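Local coordinates for protein endoglucanase (Ganoderma lucidum, PDB 5D8Z) that probably cleaves internal beta-1,4-glucosidic bonds of cellulose and related glucans, as a glycoside hydrolase of family 5, at residues A[206-211]-A[259-264]; A[176-181]-A[215-220]; A[287-292]-A[334-339]; A[308-311]-A[317-320]. One frame throughout, in Å; residues are numbered along the deposited sequence.

Contact 1 (A[206-211]-A[259-264])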
# COMPACT_ATOMS: atom_id res chain seq x y z
N GLU A 206 -6.01 8.17 -11.73
CA GLU A 206 -6.49 9.01 -12.81
C GLU A 206 -5.76 8.76 -14.12
O GLU A 206 -6.35 8.81 -15.18
CB GLU A 206 -6.34 10.47 -12.42
CG GLU A 206 -6.84 11.48 -13.43
CD GLU A 206 -7.45 12.69 -12.75
OE1 GLU A 206 -8.23 12.48 -11.78
OE2 GLU A 206 -7.18 13.84 -13.16
N THR A 207 -4.46 8.49 -14.06
CA THR A 207 -3.68 8.30 -15.28
C THR A 207 -3.33 6.85 -15.52
O THR A 207 -2.65 6.55 -16.48
CB THR A 207 -2.35 9.05 -15.17
OG1 THR A 207 -1.63 8.52 -14.04
CG2 THR A 207 -2.61 10.53 -14.97
N PHE A 208 -3.78 5.96 -14.64
CA PHE A 208 -3.35 4.57 -14.70
C PHE A 208 -3.52 3.91 -16.05
O PHE A 208 -2.67 3.12 -16.44
CB PHE A 208 -4.10 3.73 -13.68
CG PHE A 208 -3.49 2.38 -13.47
CD1 PHE A 208 -2.37 2.23 -12.68
CD2 PHE A 208 -4.03 1.25 -14.08
CE1 PHE A 208 -1.79 1.00 -12.49
CE2 PHE A 208 -3.46 0.00 -13.89
CZ PHE A 208 -2.34 -0.13 -13.09
N VAL A 209 -4.62 4.20 -16.75
CA VAL A 209 -4.85 3.70 -18.11
C VAL A 209 -4.24 4.65 -19.16
O VAL A 209 -3.57 4.19 -20.10
CB VAL A 209 -6.36 3.54 -18.41
CG1 VAL A 209 -6.57 2.92 -19.79
CG2 VAL A 209 -7.04 2.69 -17.33
N SER A 210 -4.46 5.96 -19.01
CA SER A 210 -4.03 6.88 -20.04
C SER A 210 -2.51 6.96 -20.27
O SER A 210 -2.08 7.33 -21.37
CB SER A 210 -4.59 8.28 -19.79
OG SER A 210 -4.05 8.89 -18.65
N ASN A 211 -1.69 6.62 -19.28
CA ASN A 211 -0.23 6.72 -19.47
C ASN A 211 0.44 5.42 -19.83
O ASN A 211 1.66 5.36 -19.99
CB ASN A 211 0.46 7.32 -18.23
CG ASN A 211 0.37 6.43 -17.01
OD1 ASN A 211 0.17 5.21 -17.08
ND2 ASN A 211 0.50 7.06 -15.86
N ALA A 259 -14.59 6.25 -12.26
CA ALA A 259 -15.50 5.86 -13.36
C ALA A 259 -14.71 5.30 -14.54
O ALA A 259 -14.87 4.11 -14.84
CB ALA A 259 -16.40 7.00 -13.81
N PRO A 260 -13.83 6.14 -15.18
CA PRO A 260 -13.06 5.62 -16.33
C PRO A 260 -12.32 4.36 -15.95
O PRO A 260 -12.27 3.38 -16.72
CB PRO A 260 -12.06 6.74 -16.63
CG PRO A 260 -12.69 7.96 -16.08
CD PRO A 260 -13.37 7.49 -14.83
N LEU A 261 -11.79 4.36 -14.75
CA LEU A 261 -11.01 3.22 -14.38
C LEU A 261 -11.83 1.93 -14.39
O LEU A 261 -11.43 0.95 -15.01
CB LEU A 261 -10.32 3.45 -13.04
CG LEU A 261 -9.45 2.25 -12.69
CD1 LEU A 261 -8.44 1.98 -13.80
CD2 LEU A 261 -8.79 2.49 -11.36
N ALA A 262 -12.98 1.95 -13.74
CA ALA A 262 -13.87 0.78 -13.69
C ALA A 262 -14.31 0.29 -15.06
O ALA A 262 -14.36 -0.91 -15.31
CB ALA A 262 -15.10 1.07 -12.85
N GLU A 263 -14.64 1.23 -15.95
CA GLU A 263 -15.02 0.86 -17.31
C GLU A 263 -13.91 0.03 -17.86
O GLU A 263 -14.14 -1.11 -18.25
CB GLU A 263 -15.21 2.07 -18.19
CG GLU A 263 -16.49 2.83 -17.96
CD GLU A 263 -16.46 4.19 -18.64
OE1 GLU A 263 -15.51 4.43 -19.42
OE2 GLU A 263 -17.38 5.01 -18.39
N TRP A 264 -12.70 0.59 -17.84
CA TRP A 264 -11.54 -0.13 -18.36
C TRP A 264 -11.38 -1.47 -17.64
O TRP A 264 -11.26 -2.51 -18.27
CB TRP A 264 -10.25 0.71 -18.25
CG TRP A 264 -9.16 0.06 -19.03
CD1 TRP A 264 -8.85 0.30 -20.34
CD2 TRP A 264 -8.29 -0.99 -18.60
NE1 TRP A 264 -7.83 -0.53 -20.74
CE2 TRP A 264 -7.48 -1.34 -19.70
CE3 TRP A 264 -8.12 -1.67 -17.39
CZ2 TRP A 264 -6.50 -2.34 -19.62
CZ3 TRP A 264 -7.15 -2.67 -17.31
CH2 TRP A 264 -6.35 -2.99 -18.42
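Val-209 packs against Leu-261 and Trp-264 in the outer layer of the TIM barrel. It sits on the loop that leads from strand 194-198 to helix 213-218. Its partners sit on helix 254-267. No hydrogen bond joins the two segments.

The two methyls of Val-209 divide the work. CG1 lies anti to the backbone N (chi1 -176°) and reaches over one face of the Trp-264 indole. This is a CH-pi contact: CG1 is 3.9 Å from the centroid of the five-membered ring, 25° off its normal. The closest indole atom is Trp-264 CD1, 3.5 Å from Val-209 CG1. The other methyl, CG2, stands over the same ring nearer its rim. It also meets Leu-261, with Val-209 CG2 3.9 Å from Leu-261 CD1.

Phe-208 is a looser neighbour. Its CD2 is 4.5 Å from Leu-261 CD1, and its ring also meets that of Phe-232.

Within the loop, Asn-211 N bonds to Thr-207 O at 3.0 Å, which closes a turn behind Val-209. Trp-264 also touches Ala-214 and Asp-215 of helix 213-218. The loop after strand 194-198 thus packs on the helix that follows the next strand, 230-235, joining neighbouring beta-alpha units of the (beta/alpha)8 barrel.

Contact 2 (A[176-181]-A[215-220]); sequences DSVQAA and DALKKV
Gln-179 on helix 171-187 reaches across to Val-220, just beyond helix 213-218. The backbones come close here: the CA atoms of Gln-179 and Val-220 are 5.6 Å apart.

The side chain can be followed outward. CB leaves the helix beside the other segment and not straight at it. CG extends directly away from the backbone N (chi1 -179°), and the chain then bends at chi2 (60°). CB and CG act as spacers, and this turn about CB-CG brings the amide of CD round to Val-220. OE1 does the touching. It lies 3.4 Å from Val-220 CA, and its nearest contact with the valine side chain is CG1, at 3.8 Å. These are packing contacts. OE1 also takes part in a hydrogen bond just beyond the segments. NE2 turns to two oxygens there: it is hydrogen-bonded to Thr-221 O and to Thr-183 OG1.

A second contact is apolar. Val-178 CG2 meets Leu-217 CD2 at 4.2 Å, and the two side chains cross at about a right angle. Leu-217 also touches Ala-175, one turn back on helix 171-187, and Val-220 touches Val-182 further along it. Behind helix 171-187, Ala-181 rests on Phe-140 and Trp-144 of helix 137-149.

Chemically, the interface is one small apolar contact, and an amide oxygen lying against Val-220. With no hydrogen bond between the two segments, the polar tie runs from Gln-179 NE2, the donor, to the carbonyl of Thr-221, the residue after Val-220. The bonds to NE2 and OE1 should fix the rotation of that amide and satisfy its polar atoms.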
# COMPACT_ATOMS: atom_id res chain seq x y z
N ASP A 176 8.31 -5.20 -16.82
CA ASP A 176 9.32 -6.30 -16.78
C ASP A 176 9.94 -6.52 -15.41
O ASP A 176 10.09 -7.65 -14.97
CB ASP A 176 10.42 -6.10 -17.82
CG ASP A 176 9.91 -6.28 -19.26
OD1 ASP A 176 9.12 -7.22 -19.49
OD2 ASP A 176 10.30 -5.48 -20.16
N SER A 177 10.28 -5.44 -14.73
CA SER A 177 10.78 -5.53 -13.36
C SER A 177 9.76 -6.17 -12.44
O SER A 177 10.10 -6.96 -11.57
CB SER A 177 11.12 -4.13 -12.85
OG SER A 177 12.04 -3.48 -13.73
N VAL A 178 8.49 -5.86 -12.67
CA VAL A 178 7.42 -6.36 -11.83
C VAL A 178 7.18 -7.83 -12.12
O VAL A 178 6.84 -8.61 -11.22
CB VAL A 178 6.12 -5.57 -12.08
CG1 VAL A 178 5.00 -6.18 -11.27
CG2 VAL A 178 6.31 -4.08 -11.76
N GLN A 179 7.35 -8.21 -13.38
CA GLN A 179 7.27 -9.61 -13.74
C GLN A 179 8.32 -10.35 -12.94
O GLN A 179 8.09 -11.39 -12.33
CB GLN A 179 7.53 -9.76 -15.23
CG GLN A 179 7.46 -11.19 -15.73
CD GLN A 179 6.10 -11.80 -15.49
OE1 GLN A 179 5.13 -11.37 -16.06
NE2 GLN A 179 6.03 -12.76 -14.59
N ALA A 180 9.50 -9.79 -12.94
CA ALA A 180 10.57 -10.47 -12.28
C ALA A 180 10.23 -10.75 -10.82
O ALA A 180 10.49 -11.85 -10.30
CB ALA A 180 11.85 -9.68 -12.40
N ALA A 181 9.64 -9.75 -10.15
CA ALA A 181 9.25 -9.93 -8.73
C ALA A 181 8.17 -11.00 -8.60
O ALA A 181 8.28 -11.91 -7.78
CB ALA A 181 8.76 -8.62 -8.16
N ASP A 215 -1.98 -1.11 -19.75
CA ASP A 215 -1.67 -2.04 -20.85
C ASP A 215 -0.31 -2.79 -20.69
O ASP A 215 -0.21 -4.00 -20.92
CB ASP A 215 -1.89 -1.39 -22.23
CG ASP A 215 -3.35 -1.67 -22.79
OD1 ASP A 215 -3.89 -2.81 -22.60
OD2 ASP A 215 -3.97 -0.77 -23.41
N ALA A 216 0.70 -2.09 -20.20
CA ALA A 216 1.95 -2.73 -19.89
C ALA A 216 1.78 -3.79 -18.82
O ALA A 216 2.25 -4.92 -18.95
CB ALA A 216 2.95 -1.70 -19.44
N LEU A 217 1.08 -3.42 -17.75
CA LEU A 217 0.98 -4.31 -16.61
C LEU A 217 -0.03 -5.41 -16.83
O LEU A 217 0.07 -6.47 -16.20
CB LEU A 217 0.70 -3.53 -15.32
CG LEU A 217 1.90 -2.74 -14.78
CD1 LEU A 217 1.50 -1.80 -13.67
CD2 LEU A 217 2.98 -3.67 -14.27
N LYS A 218 -0.97 -5.18 -17.75
CA LYS A 218 -1.85 -6.27 -18.19
C LYS A 218 -1.07 -7.52 -18.71
O LYS A 218 -1.58 -8.63 -18.63
CB LYS A 218 -2.89 -5.79 -19.20
CG LYS A 218 -3.88 -6.90 -19.48
CD LYS A 218 -5.08 -6.48 -20.29
CE LYS A 218 -5.92 -7.72 -20.57
NZ LYS A 218 -6.92 -7.55 -21.65
N LYS A 219 0.17 -7.36 -19.17
CA LYS A 219 0.94 -8.47 -19.73
C LYS A 219 1.60 -9.35 -18.70
O LYS A 219 2.09 -10.42 -19.02
CB LYS A 219 2.00 -7.95 -20.69
CG LYS A 219 1.37 -7.19 -21.86
CD LYS A 219 2.38 -6.42 -22.70
CE LYS A 219 1.73 -5.16 -23.24
NZ LYS A 219 2.37 -4.61 -24.47
N VAL A 220 1.60 -8.91 -17.45
CA VAL A 220 2.29 -9.58 -16.36
C VAL A 220 1.51 -10.82 -15.94
O VAL A 220 0.35 -10.73 -15.63
CB VAL A 220 2.43 -8.62 -15.15
CG1 VAL A 220 2.77 -9.35 -13.86
CG2 VAL A 220 3.46 -7.57 -15.47

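Contact 3 (A[287-292]-A[334-339])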
# COMPACT_ATOMS: atom_id res chain seq x y z
N THR A 287 -17.71 14.98 3.35
CA THR A 287 -18.70 14.85 2.31
C THR A 287 -18.03 14.16 1.13
O THR A 287 -18.47 13.10 0.73
CB THR A 287 -19.49 16.16 1.97
OG1 THR A 287 -19.69 16.25 0.56
CG2 THR A 287 -18.84 17.46 2.48
N PHE A 288 -16.91 14.67 0.64
CA PHE A 288 -16.31 14.10 -0.59
C PHE A 288 -15.76 12.68 -0.47
O PHE A 288 -15.76 11.95 -1.42
CB PHE A 288 -15.20 14.99 -1.13
CG PHE A 288 -15.67 16.21 -1.86
CD1 PHE A 288 -16.50 16.09 -2.96
CD2 PHE A 288 -15.24 17.47 -1.48
CE1 PHE A 288 -16.91 17.22 -3.66
CE2 PHE A 288 -15.65 18.61 -2.17
CZ PHE A 288 -16.48 18.48 -3.26
N MET A 289 -15.26 12.29 0.69
CA MET A 289 -14.71 10.95 0.87
C MET A 289 -15.83 9.91 0.94
O MET A 289 -15.67 8.78 0.48
CB MET A 289 -13.89 10.90 2.16
CG MET A 289 -13.40 9.53 2.60
SD MET A 289 -12.30 8.83 1.37
CE MET A 289 -10.90 9.89 1.69
N CYS A 290 -16.95 10.29 1.54
CA CYS A 290 -18.07 9.36 1.68
C CYS A 290 -18.65 9.05 0.31
O CYS A 290 -19.06 7.90 0.03
CB CYS A 290 -19.14 9.90 2.63
SG CYS A 290 -18.88 9.41 4.36
N GLN A 291 -18.62 10.08 -0.54
CA GLN A 291 -18.99 9.92 -1.93
C GLN A 291 -18.07 8.89 -2.61
O GLN A 291 -18.57 7.88 -3.14
CB GLN A 291 -19.01 11.29 -2.66
CG GLN A 291 -20.16 12.18 -2.17
CD GLN A 291 -20.21 13.58 -2.79
OE1 GLN A 291 -19.25 14.09 -3.39
NE2 GLN A 291 -21.36 14.21 -2.63
N GLN A 292 -16.76 9.09 -2.54
CA GLN A 292 -15.79 8.15 -3.15
C GLN A 292 -15.93 6.71 -2.65
O GLN A 292 -15.75 5.77 -3.41
CB GLN A 292 -14.35 8.63 -2.93
CG GLN A 292 -13.27 7.63 -3.36
CD GLN A 292 -11.85 8.17 -3.19
OE1 GLN A 292 -11.17 7.83 -2.23
NE2 GLN A 292 -11.41 9.01 -4.11
N THR A 334 -10.36 9.35 14.62
CA THR A 334 -10.39 10.67 14.05
C THR A 334 -11.73 10.83 13.41
O THR A 334 -12.47 9.85 13.25
CB THR A 334 -9.28 10.89 13.01
OG1 THR A 334 -9.50 10.02 11.89
CG2 THR A 334 -7.90 10.67 13.63
N ALA A 335 -12.05 12.07 13.07
CA ALA A 335 -13.32 12.43 12.46
C ALA A 335 -13.60 11.62 11.19
O ALA A 335 -14.72 11.11 11.00
CB ALA A 335 -13.30 13.90 12.13
N LEU A 336 -12.59 11.52 10.33
CA LEU A 336 -12.76 11.03 8.96
C LEU A 336 -12.93 9.54 8.92
O LEU A 336 -13.63 8.99 8.05
CB LEU A 336 -11.55 11.40 8.13
CG LEU A 336 -11.60 10.98 6.67
CD1 LEU A 336 -12.86 11.51 6.02
CD2 LEU A 336 -10.39 11.49 5.94
N VAL A 337 -12.27 8.87 9.85
CA VAL A 337 -12.44 7.45 10.00
C VAL A 337 -13.84 7.10 10.49
O VAL A 337 -14.43 6.11 10.03
CB VAL A 337 -11.39 6.87 10.96
CG1 VAL A 337 -11.65 5.39 11.20
CG2 VAL A 337 -10.01 7.06 10.39
N SER A 338 -14.37 7.87 11.44
CA SER A 338 -15.68 7.53 12.02
C SER A 338 -16.84 8.07 11.18
O SER A 338 -17.88 7.45 11.12
CB SER A 338 -15.79 8.01 13.46
OG SER A 338 -15.76 9.42 13.51
N ALA A 339 -16.65 9.19 10.52
CA ALA A 339 -17.67 9.69 9.60
C ALA A 339 -17.72 8.88 8.30
O ALA A 339 -18.80 8.58 7.80
CB ALA A 339 -17.45 11.17 9.29
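Met-289 and Leu-336 make a helix-to-helix packing contact on the outside of the barrel, and the Cys-290 disulfide stands beside it. Helix 283-298 lies on one side. The short helix 335-341, near the C terminus, lies on the other.

The apolar part rests on one methyl. Leu-336 CD1 is 4.0 Å from Met-289 CG and sits equally close to Met-289 CB. The two side chains cross at about a right angle. A chi1 of 172° swings Met-289 CG to the far side of CB from the backbone N, and this puts CG against the leucine methyl. Beyond CG the chain bends at chi2 and chi3. Met-289 also touches Cys-340, Leu-341 and Leu-238.

The covalent part lies next to it. Cys-290 SG is bonded to Cys-340 SG, and it packs 3.5 Å from Ala-339 O, the carbonyl just before that cysteine. Cys-290 and Ala-339 face each other, with their CA atoms 7.9 Å apart.

Helix 335-341 starts after Thr-334 at the N-cap. Asn-281 OD1 accepts a hydrogen bond from Leu-336 N. Within the helix, Ser-338 OG bonds to Ala-335 O at 3.2 Å, from above the carbonyl plane. That oxygen also receives Ala-339 N.

Helix 283-298 joins strand 272-277 to strand 303-312. Helix 335-341 follows the small hairpin 325-327/330-332 and packs on helix 283-298.

Contact 4 (A[308-311]-A[317-320])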
# COMPACT_ATOMS: atom_id res chain seq x y z
N GLY A 308 -6.81 3.48 3.95
CA GLY A 308 -6.68 4.90 4.25
C GLY A 308 -5.28 5.27 4.70
O GLY A 308 -4.66 4.52 5.44
N TRP A 309 -4.78 6.41 4.24
CA TRP A 309 -3.42 6.77 4.52
C TRP A 309 -3.43 7.60 5.74
O TRP A 309 -3.91 8.74 5.70
CB TRP A 309 -2.71 7.54 3.41
CG TRP A 309 -1.36 7.95 3.89
CD1 TRP A 309 -1.01 9.17 4.38
CD2 TRP A 309 -0.21 7.12 4.02
NE1 TRP A 309 0.29 9.17 4.80
CE2 TRP A 309 0.82 7.93 4.58
CE3 TRP A 309 0.08 5.79 3.69
CZ2 TRP A 309 2.10 7.45 4.82
CZ3 TRP A 309 1.36 5.31 3.93
CH2 TRP A 309 2.36 6.14 4.49
N ALA A 310 -3.07 6.91 6.83
CA ALA A 310 -2.10 7.31 7.78
C ALA A 310 -2.49 7.17 9.21
O ALA A 310 -2.92 8.13 9.82
CB ALA A 310 -1.70 8.72 7.52
N ALA A 311 -2.25 6.01 9.77
CA ALA A 311 -2.23 5.84 11.21
C ALA A 311 -0.84 5.34 11.59
O ALA A 311 0.12 5.64 10.90
CB ALA A 311 -3.30 4.88 11.64
N GLY A 317 -1.47 16.20 15.07
CA GLY A 317 -1.71 17.28 14.13
C GLY A 317 -1.36 16.98 12.69
O GLY A 317 -1.38 17.86 11.83
N TYR A 318 -1.02 15.74 12.40
CA TYR A 318 -0.73 15.38 11.04
C TYR A 318 -1.97 15.62 10.16
O TYR A 318 -3.11 15.34 10.54
CB TYR A 318 -0.27 13.93 10.99
CG TYR A 318 -0.09 13.45 9.60
CD1 TYR A 318 0.80 14.09 8.73
CD2 TYR A 318 -0.82 12.37 9.12
CE1 TYR A 318 0.96 13.65 7.42
CE2 TYR A 318 -0.65 11.92 7.83
CZ TYR A 318 0.23 12.56 6.98
OH TYR A 318 0.35 12.09 5.72
N VAL A 319 -1.72 16.19 9.00
CA VAL A 319 -2.80 16.69 8.22
C VAL A 319 -3.73 15.57 7.76
O VAL A 319 -4.95 15.77 7.71
CB VAL A 319 -2.29 17.58 7.06
CG1 VAL A 319 -1.63 16.77 5.96
CG2 VAL A 319 -3.41 18.38 6.47
N LEU A 320 -3.17 14.40 7.42
CA LEU A 320 -3.98 13.24 6.96
C LEU A 320 -4.16 12.22 8.03
O LEU A 320 -4.31 11.05 7.75
CB LEU A 320 -3.35 12.58 5.73
CG LEU A 320 -4.11 12.73 4.41
CD1 LEU A 320 -4.36 14.19 4.10
CD2 LEU A 320 -3.34 12.09 3.26
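Trp-309 and Tyr-318 share the hydrogen bond that joins the end of strand 303-312 to the loop after it. Trp-309 NE1 donates to Tyr-318 OH at 3.1 Å, with an angle of 138° at the hydrogen. The hydroxyl lies in the plane of the indole, at its edge. The bond is bent rather than straight, and the two side chains cross at about a right angle. With chi1 at 175° and chi2 at -99°, the Trp-309 indole turns its NE1 edge to the loop, where the hydroxyl meets it.

The apolar contacts lie round this bond. Leu-320 CD2 comes to the indole edge, 3.9 Å from Trp-309 CD1. Ala-310 points its CB at the loop. That methyl meets the edge of the tyrosine ring, 3.4 Å from Tyr-318 CE2, and also lies beside Leu-320 O. Within the loop, the backbone N of Leu-320 stands over one face of the Tyr-318 ring, toward its rim. Phe-314 stacks on the Tyr-318 ring as well.

Backbone bonds place the strand end. Trp-309 pairs with Thr-277, Ala-310 with Glu-322, and Gly-308 with Gly-26 and Asn-28. The chain turns a corner at Trp-309.

Trp-309 and Leu-320 both touch Tyr-237, which lines the glycan pocket. The Trp-309 side chain is about 6 Å from a bound glucose. An aromatic residue at the end of the last barrel strand, braced by the following loop, is consistent with the substrate cleft of a family 5 glycoside hydrolase.

Overall arrangement
From the N terminus, helix 171-187 comes first and waits for its partner in contact 2. Segment 206-211 follows, and then 215-220 closes contact 2. Segment 259-264 closes contact 1 last, so the two contacts cross along the chain. They also touch in space, through Trp-264, Phe-208 and helix 213-218. Together they tie three successive helices of the outer layer: 171-187, 213-218 and 254-267. Contact 3 opens later, at helix 283-298. Contact 4 is nested inside its loop and closes at once between strand 303-312 and the loop after it. Helix 335-341 then closes contact 3. Contacts 2 and 3 lie on opposite sides of the barrel, with centres about 34 Å apart.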